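Local coordinates for putative type VI secretion protein (Escherichia coli, PDB 6SKI) that probably acts as a phospholipase effector of the type VI secretion system, carried on the VgrG spike as a toxic lipid-cleaving enzyme, at residues 242-247 and 280-285; 192-197 and 238-243. All coordinates share one frame; numbering follows the deposited sequence.

Interaction 1. Residues 242-247 and 280-285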
loop_
_atom_site.group_PDB
_atom_site.type_symbol
_atom_site.label_atom_id
_atom_site.label_comp_id
_atom_site.label_asym_id
_atom_site.label_seq_id
_atom_site.Cartn_x
_atom_site.Cartn_y
_atom_site.Cartn_z
ATOM N N GLY A 242 -10.146 1.967 -4.579
ATOM C CA GLY A 242 -9.740 0.605 -4.850
ATOM C C GLY A 242 -8.726 0.098 -3.852
ATOM O O GLY A 242 -7.593 0.579 -3.812
ATOM N N LEU A 243 -9.118 -0.878 -3.043
ATOM C CA LEU A 243 -8.287 -1.389 -1.965
ATOM C C LEU A 243 -7.945 -2.842 -2.242
ATOM O O LEU A 243 -8.796 -3.610 -2.696
ATOM C CB LEU A 243 -9.004 -1.266 -0.625
ATOM C CG LEU A 243 -9.689 0.073 -0.364
ATOM C CD1 LEU A 243 -10.675 -0.061 0.775
ATOM C CD2 LEU A 243 -8.672 1.160 -0.081
ATOM N N PHE A 244 -6.700 -3.224 -1.977
ATOM C CA PHE A 244 -6.262 -4.574 -2.306
ATOM C C PHE A 244 -6.172 -5.509 -1.108
ATOM O O PHE A 244 -6.563 -6.670 -1.227
ATOM C CB PHE A 244 -4.922 -4.540 -3.038
ATOM C CG PHE A 244 -5.059 -4.441 -4.527
ATOM C CD1 PHE A 244 -5.539 -5.513 -5.255
ATOM C CD2 PHE A 244 -4.715 -3.288 -5.199
ATOM C CE1 PHE A 244 -5.671 -5.437 -6.618
ATOM C CE2 PHE A 244 -4.846 -3.209 -6.564
ATOM C CZ PHE A 244 -5.324 -4.286 -7.274
ATOM N N ASP A 245 -5.609 -5.082 0.019
ATOM C CA ASP A 245 -5.783 -5.847 1.249
ATOM C C ASP A 245 -5.480 -4.975 2.455
ATOM O O ASP A 245 -4.331 -4.933 2.894
ATOM C CB ASP A 245 -4.863 -7.071 1.246
ATOM C CG ASP A 245 -5.400 -8.217 2.073
ATOM O OD1 ASP A 245 -6.626 -8.296 2.262
ATOM O OD2 ASP A 245 -4.589 -9.042 2.537
ATOM N N THR A 246 -6.486 -4.355 3.061
ATOM C CA THR A 246 -6.214 -3.314 4.049
ATOM C C THR A 246 -5.614 -3.926 5.307
ATOM O O THR A 246 -6.277 -4.685 6.020
ATOM C CB THR A 246 -7.479 -2.532 4.378
ATOM O OG1 THR A 246 -8.126 -2.145 3.161
ATOM C CG2 THR A 246 -7.127 -1.290 5.169
ATOM N N VAL A 247 -4.356 -3.600 5.573
ATOM C CA VAL A 247 -3.679 -3.955 6.811
ATOM C C VAL A 247 -3.171 -2.643 7.388
ATOM O O VAL A 247 -2.171 -2.094 6.914
ATOM C CB VAL A 247 -2.537 -4.952 6.594
ATOM C CG1 VAL A 247 -1.795 -5.200 7.893
ATOM C CG2 VAL A 247 -3.065 -6.249 6.017
ATOM N N PHE A 280 -14.368 -0.611 -3.916
ATOM C CA PHE A 280 -14.173 -2.037 -4.129
ATOM C C PHE A 280 -12.918 -2.489 -3.404
ATOM O O PHE A 280 -11.864 -1.864 -3.539
ATOM C CB PHE A 280 -14.054 -2.367 -5.616
ATOM C CG PHE A 280 -13.989 -3.835 -5.908
ATOM C CD1 PHE A 280 -15.084 -4.646 -5.689
ATOM C CD2 PHE A 280 -12.829 -4.406 -6.392
ATOM C CE1 PHE A 280 -15.023 -5.991 -5.956
ATOM C CE2 PHE A 280 -12.769 -5.750 -6.664
ATOM C CZ PHE A 280 -13.867 -6.544 -6.442
ATOM N N GLN A 281 -13.033 -3.563 -2.631
ATOM C CA GLN A 281 -11.882 -4.203 -2.018
ATOM C C GLN A 281 -11.794 -5.655 -2.447
ATOM O O GLN A 281 -12.803 -6.363 -2.498
ATOM C CB GLN A 281 -11.928 -4.148 -0.495
ATOM C CG GLN A 281 -10.585 -4.457 0.125
ATOM C CD GLN A 281 -10.562 -4.289 1.619
ATOM O OE1 GLN A 281 -11.539 -4.570 2.301
ATOM N NE2 GLN A 281 -9.433 -3.841 2.140
ATOM N N ILE A 282 -10.580 -6.091 -2.751
ATOM C CA ILE A 282 -10.261 -7.505 -2.868
ATOM C C ILE A 282 -9.618 -7.929 -1.558
ATOM O O ILE A 282 -8.992 -7.111 -0.878
ATOM C CB ILE A 282 -9.346 -7.786 -4.069
ATOM C CG1 ILE A 282 -9.846 -7.026 -5.294
ATOM C CG2 ILE A 282 -9.337 -9.265 -4.382
ATOM C CD1 ILE A 282 -8.987 -7.199 -6.514
ATOM N N THR A 283 -9.838 -9.173 -1.161
ATOM C CA THR A 283 -9.364 -9.675 0.119
ATOM C C THR A 283 -8.654 -11.000 -0.102
ATOM O O THR A 283 -9.083 -11.811 -0.926
ATOM C CB THR A 283 -10.541 -9.825 1.100
ATOM O OG1 THR A 283 -10.838 -8.553 1.684
ATOM C CG2 THR A 283 -10.234 -10.830 2.198
ATOM N N ALA A 284 -7.558 -11.208 0.621
ATOM C CA ALA A 284 -6.802 -12.448 0.519
ATOM C C ALA A 284 -7.468 -13.525 1.363
ATOM O O ALA A 284 -7.568 -13.390 2.585
ATOM C CB ALA A 284 -5.364 -12.227 0.974
ATOM N N MET A 285 -7.908 -14.600 0.717
ATOM C CA MET A 285 -8.556 -15.689 1.427
ATOM C C MET A 285 -7.566 -16.614 2.110
ATOM O O MET A 285 -7.959 -17.355 3.016
ATOM C CB MET A 285 -9.426 -16.510 0.472
ATOM C CG MET A 285 -10.826 -15.974 0.301
ATOM S SD MET A 285 -11.911 -17.044 -0.659
ATOM C CE MET A 285 -10.775 -18.312 -1.199
#

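Interaction 2. Residues 192-197 and 238-243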
loop_
_atom_site.group_PDB
_atom_site.type_symbol
_atom_site.label_atom_id
_atom_site.label_comp_id
_atom_site.label_asym_id
_atom_site.label_seq_id
_atom_site.Cartn_x
_atom_site.Cartn_y
_atom_site.Cartn_z
ATOM N N ASP A 192 -9.313 9.143 -7.786
ATOM C CA ASP A 192 -9.359 7.683 -7.829
ATOM C C ASP A 192 -8.221 7.190 -6.948
ATOM O O ASP A 192 -7.056 7.222 -7.351
ATOM C CB ASP A 192 -9.227 7.147 -9.247
ATOM C CG ASP A 192 -10.406 7.496 -10.108
ATOM O OD1 ASP A 192 -11.547 7.337 -9.636
ATOM O OD2 ASP A 192 -10.193 7.909 -11.265
ATOM N N VAL A 193 -8.557 6.733 -5.751
ATOM C CA VAL A 193 -7.564 6.358 -4.758
ATOM C C VAL A 193 -7.396 4.847 -4.782
ATOM O O VAL A 193 -8.375 4.101 -4.665
ATOM C CB VAL A 193 -7.962 6.854 -3.362
ATOM C CG1 VAL A 193 -6.749 6.919 -2.466
ATOM C CG2 VAL A 193 -8.623 8.214 -3.460
ATOM N N PHE A 194 -6.156 4.398 -4.952
ATOM C CA PHE A 194 -5.815 2.985 -5.001
ATOM C C PHE A 194 -4.725 2.715 -3.980
ATOM O O PHE A 194 -3.789 3.507 -3.849
ATOM C CB PHE A 194 -5.339 2.578 -6.394
ATOM C CG PHE A 194 -6.392 2.686 -7.448
ATOM C CD1 PHE A 194 -6.587 3.871 -8.129
ATOM C CD2 PHE A 194 -7.175 1.598 -7.773
ATOM C CE1 PHE A 194 -7.549 3.970 -9.102
ATOM C CE2 PHE A 194 -8.136 1.694 -8.745
ATOM C CZ PHE A 194 -8.324 2.882 -9.411
ATOM N N GLY A 195 -4.847 1.608 -3.253
ATOM C CA GLY A 195 -3.854 1.264 -2.261
ATOM C C GLY A 195 -3.630 -0.230 -2.180
ATOM O O GLY A 195 -4.517 -1.030 -2.480
ATOM N N PHE A 196 -2.416 -0.597 -1.761
ATOM C CA PHE A 196 -2.126 -1.968 -1.368
ATOM C C PHE A 196 -1.633 -1.978 0.069
ATOM O O PHE A 196 -0.461 -1.711 0.347
ATOM C CB PHE A 196 -1.098 -2.641 -2.277
ATOM C CG PHE A 196 -0.711 -4.017 -1.820
ATOM C CD1 PHE A 196 -1.657 -4.868 -1.274
ATOM C CD2 PHE A 196 0.592 -4.456 -1.919
ATOM C CE1 PHE A 196 -1.310 -6.122 -0.844
ATOM C CE2 PHE A 196 0.939 -5.714 -1.493
ATOM C CZ PHE A 196 -0.011 -6.547 -0.959
ATOM N N SER A 197 -2.568 -2.261 0.958
ATOM C CA SER A 197 -2.499 -2.637 2.362
ATOM C C SER A 197 -2.038 -1.582 3.348
ATOM O O SER A 197 -2.866 -1.095 4.116
ATOM C CB SER A 197 -1.529 -3.803 2.479
ATOM O OG SER A 197 -1.527 -4.339 3.779
ATOM N N VAL A 238 -14.072 11.923 -4.173
ATOM C CA VAL A 238 -13.493 10.627 -4.505
ATOM C C VAL A 238 -14.488 9.869 -5.372
ATOM O O VAL A 238 -15.643 9.675 -4.978
ATOM C CB VAL A 238 -13.131 9.823 -3.248
ATOM C CG1 VAL A 238 -12.581 8.467 -3.638
ATOM C CG2 VAL A 238 -12.116 10.572 -2.420
ATOM N N ARG A 239 -14.044 9.452 -6.557
ATOM C CA ARG A 239 -14.899 8.688 -7.458
ATOM C C ARG A 239 -14.830 7.196 -7.160
ATOM O O ARG A 239 -15.855 6.554 -6.914
ATOM C CB ARG A 239 -14.512 8.963 -8.912
ATOM C CG ARG A 239 -15.505 8.413 -9.915
ATOM C CD ARG A 239 -15.090 8.706 -11.339
ATOM N NE ARG A 239 -13.674 8.451 -11.569
ATOM C CZ ARG A 239 -13.073 8.624 -12.738
ATOM N NH1 ARG A 239 -13.767 9.049 -13.781
ATOM N NH2 ARG A 239 -11.781 8.368 -12.868
ATOM N N PHE A 240 -13.629 6.626 -7.185
ATOM C CA PHE A 240 -13.435 5.202 -6.953
ATOM C C PHE A 240 -12.362 4.990 -5.899
ATOM O O PHE A 240 -11.289 5.595 -5.968
ATOM C CB PHE A 240 -13.047 4.471 -8.239
ATOM C CG PHE A 240 -12.843 2.996 -8.053
ATOM C CD1 PHE A 240 -13.912 2.164 -7.794
ATOM C CD2 PHE A 240 -11.580 2.445 -8.129
ATOM C CE1 PHE A 240 -13.727 0.815 -7.622
ATOM C CE2 PHE A 240 -11.392 1.094 -7.956
ATOM C CZ PHE A 240 -12.467 0.281 -7.700
ATOM N N LEU A 241 -12.657 4.133 -4.927
ATOM C CA LEU A 241 -11.700 3.708 -3.914
ATOM C C LEU A 241 -11.377 2.242 -4.165
ATOM O O LEU A 241 -12.237 1.374 -3.989
ATOM C CB LEU A 241 -12.262 3.919 -2.512
ATOM C CG LEU A 241 -11.300 3.784 -1.333
ATOM C CD1 LEU A 241 -10.150 4.743 -1.473
ATOM C CD2 LEU A 241 -12.035 4.025 -0.032
ATOM N N GLY A 242 -10.146 1.967 -4.579
ATOM C CA GLY A 242 -9.740 0.605 -4.850
ATOM C C GLY A 242 -8.726 0.098 -3.852
ATOM O O GLY A 242 -7.593 0.579 -3.812
ATOM N N LEU A 243 -9.118 -0.878 -3.043
ATOM C CA LEU A 243 -8.287 -1.389 -1.965
ATOM C C LEU A 243 -7.945 -2.842 -2.242
ATOM O O LEU A 243 -8.796 -3.610 -2.696
ATOM C CB LEU A 243 -9.004 -1.266 -0.625
ATOM C CG LEU A 243 -9.689 0.073 -0.364
ATOM C CD1 LEU A 243 -10.675 -0.061 0.775
ATOM C CD2 LEU A 243 -8.672 1.160 -0.081
#

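Interaction 1. Residues 242-247 and 280-285
Strand 237-243 runs parallel to strand 278-284, and two backbone bonds define the register: Leu243 N to Phe280 O at 3.0 Å, nearly straight at 173°, and Ile282 N to Leu243 O at 3.1 Å, received in the carbonyl plane. Beyond Leu243 the first chain leaves the ladder, and from there side chains carry the contact. Asp245 is the one to follow. Its CB points neither at nor away from the partner strand, and CG is anti to the backbone N (chi1 -152°), a torsion that brings the carboxylate to the backbone at the end of strand 278-284. Asp245 CG lies 4.0 Å from Ala284 N. Asp245 OD1 is 3.7 Å from Thr283 CA and accepts a weak hydrogen bond from Ala284 N at 3.5 Å. Asp245 OD2 comes to 3.6 Å from the Ala284 CB methyl, but its strong partners lie elsewhere: it forms a salt bridge with Arg534 NH2 and a hydrogen bond with His310 ND1. The buried carboxylate is thus held through both oxygens, and the neighbouring Arg534 would probably favour its ionised form. Apolar contacts flank this polar end. Phe244 and Ile282 lie side by side and point the same way, CE1 of the ring meeting the Ile282 CD1 methyl at 3.8 Å, with Met424 of helix 416-431 touching both. On the sheet face of Leu243 and Gln281, Gln281 CG, anti to its backbone N, packs 3.6 Å from Leu243 CB, where helix 198-211 also lies. With Ser197 OG close to His310 NE2, the Asp245 OD2 to His310 ND1 bond is consistent with Asp245 being the acid of a Ser-His-Asp catalytic triad, set on a loop just past a parallel strand as in the alpha/beta-hydrolase fold.

Interaction 2. Residues 192-197 and 238-243
The parallel strands 184-195 and 237-243 are neighbours in the central sheet of an alpha/beta-hydrolase fold, and the first leads into a Gly-X-Ser-X-Gly turn resembling a nucleophile elbow, in which Ser197 has a positive phi of 69°. Backbone hydrogen bonds set the register, with strand axes only 1° from parallel. Val193 N donates to Phe240 O, Gly242 N to Val193 O at 2.8 Å, and Gly195 N to Gly242 O at 3.0 Å; all three meet their acceptors nearly along the C=O axis. Apolar contacts occupy both faces. On that of Val193 and Leu241, the two side chains lie alongside each other, Leu241 CD1 reaching Val193 CB at 3.6 Å, with Ala203 and Phe206 of helix 198-211 packing on Val193. On that of Phe194 and Phe240, Phe194 CD2 sits 4.0 Å from Gly242 CA, beside a residue with no side chain, and CE2 approaches the Phe240 ring at its edge, 3.4 Å from CE2, the planes inclined at 51°. Charge is confined to the start of the pair. Asp192, which also bonds Tyr109 OH through OD2, forms a two-pronged, side-on salt bridge with Arg239, carboxylate and guanidinium nearly coplanar and a bend at chi3 of Arg239 helping to place the latter. Arg239 NE donates to Asp192 OD1 at 3.1 Å and Arg239 NH2 to Asp192 OD2, each carboxylate oxygen accepting on its syn lone pair and lying close to the guanidinium plane.

In the fold
Both contacts are buried, share Gly242 and Leu243, and lie with centres about 10 Å apart, so strand 237-243 is the common middle strand of a three-strand parallel unit. Phe280 N lies 2.9 Å from Leu241 O and Phe244 N 3.1 Å from Gly195 O, probable hydrogen bonds that continue the ladders between them. Their chemistry differs along the strand. Interaction 2 places its ion pair at the amino-terminal part, where Arg239 is partly exposed, whereas interaction 1 has a buried acid just past the carboxy-terminal end. There the loops after neighbouring strands lie side by side, Ser197 OG 3.0 Å from Asp245 O and both near His310, consistent with where alpha/beta hydrolases carry their catalytic residues.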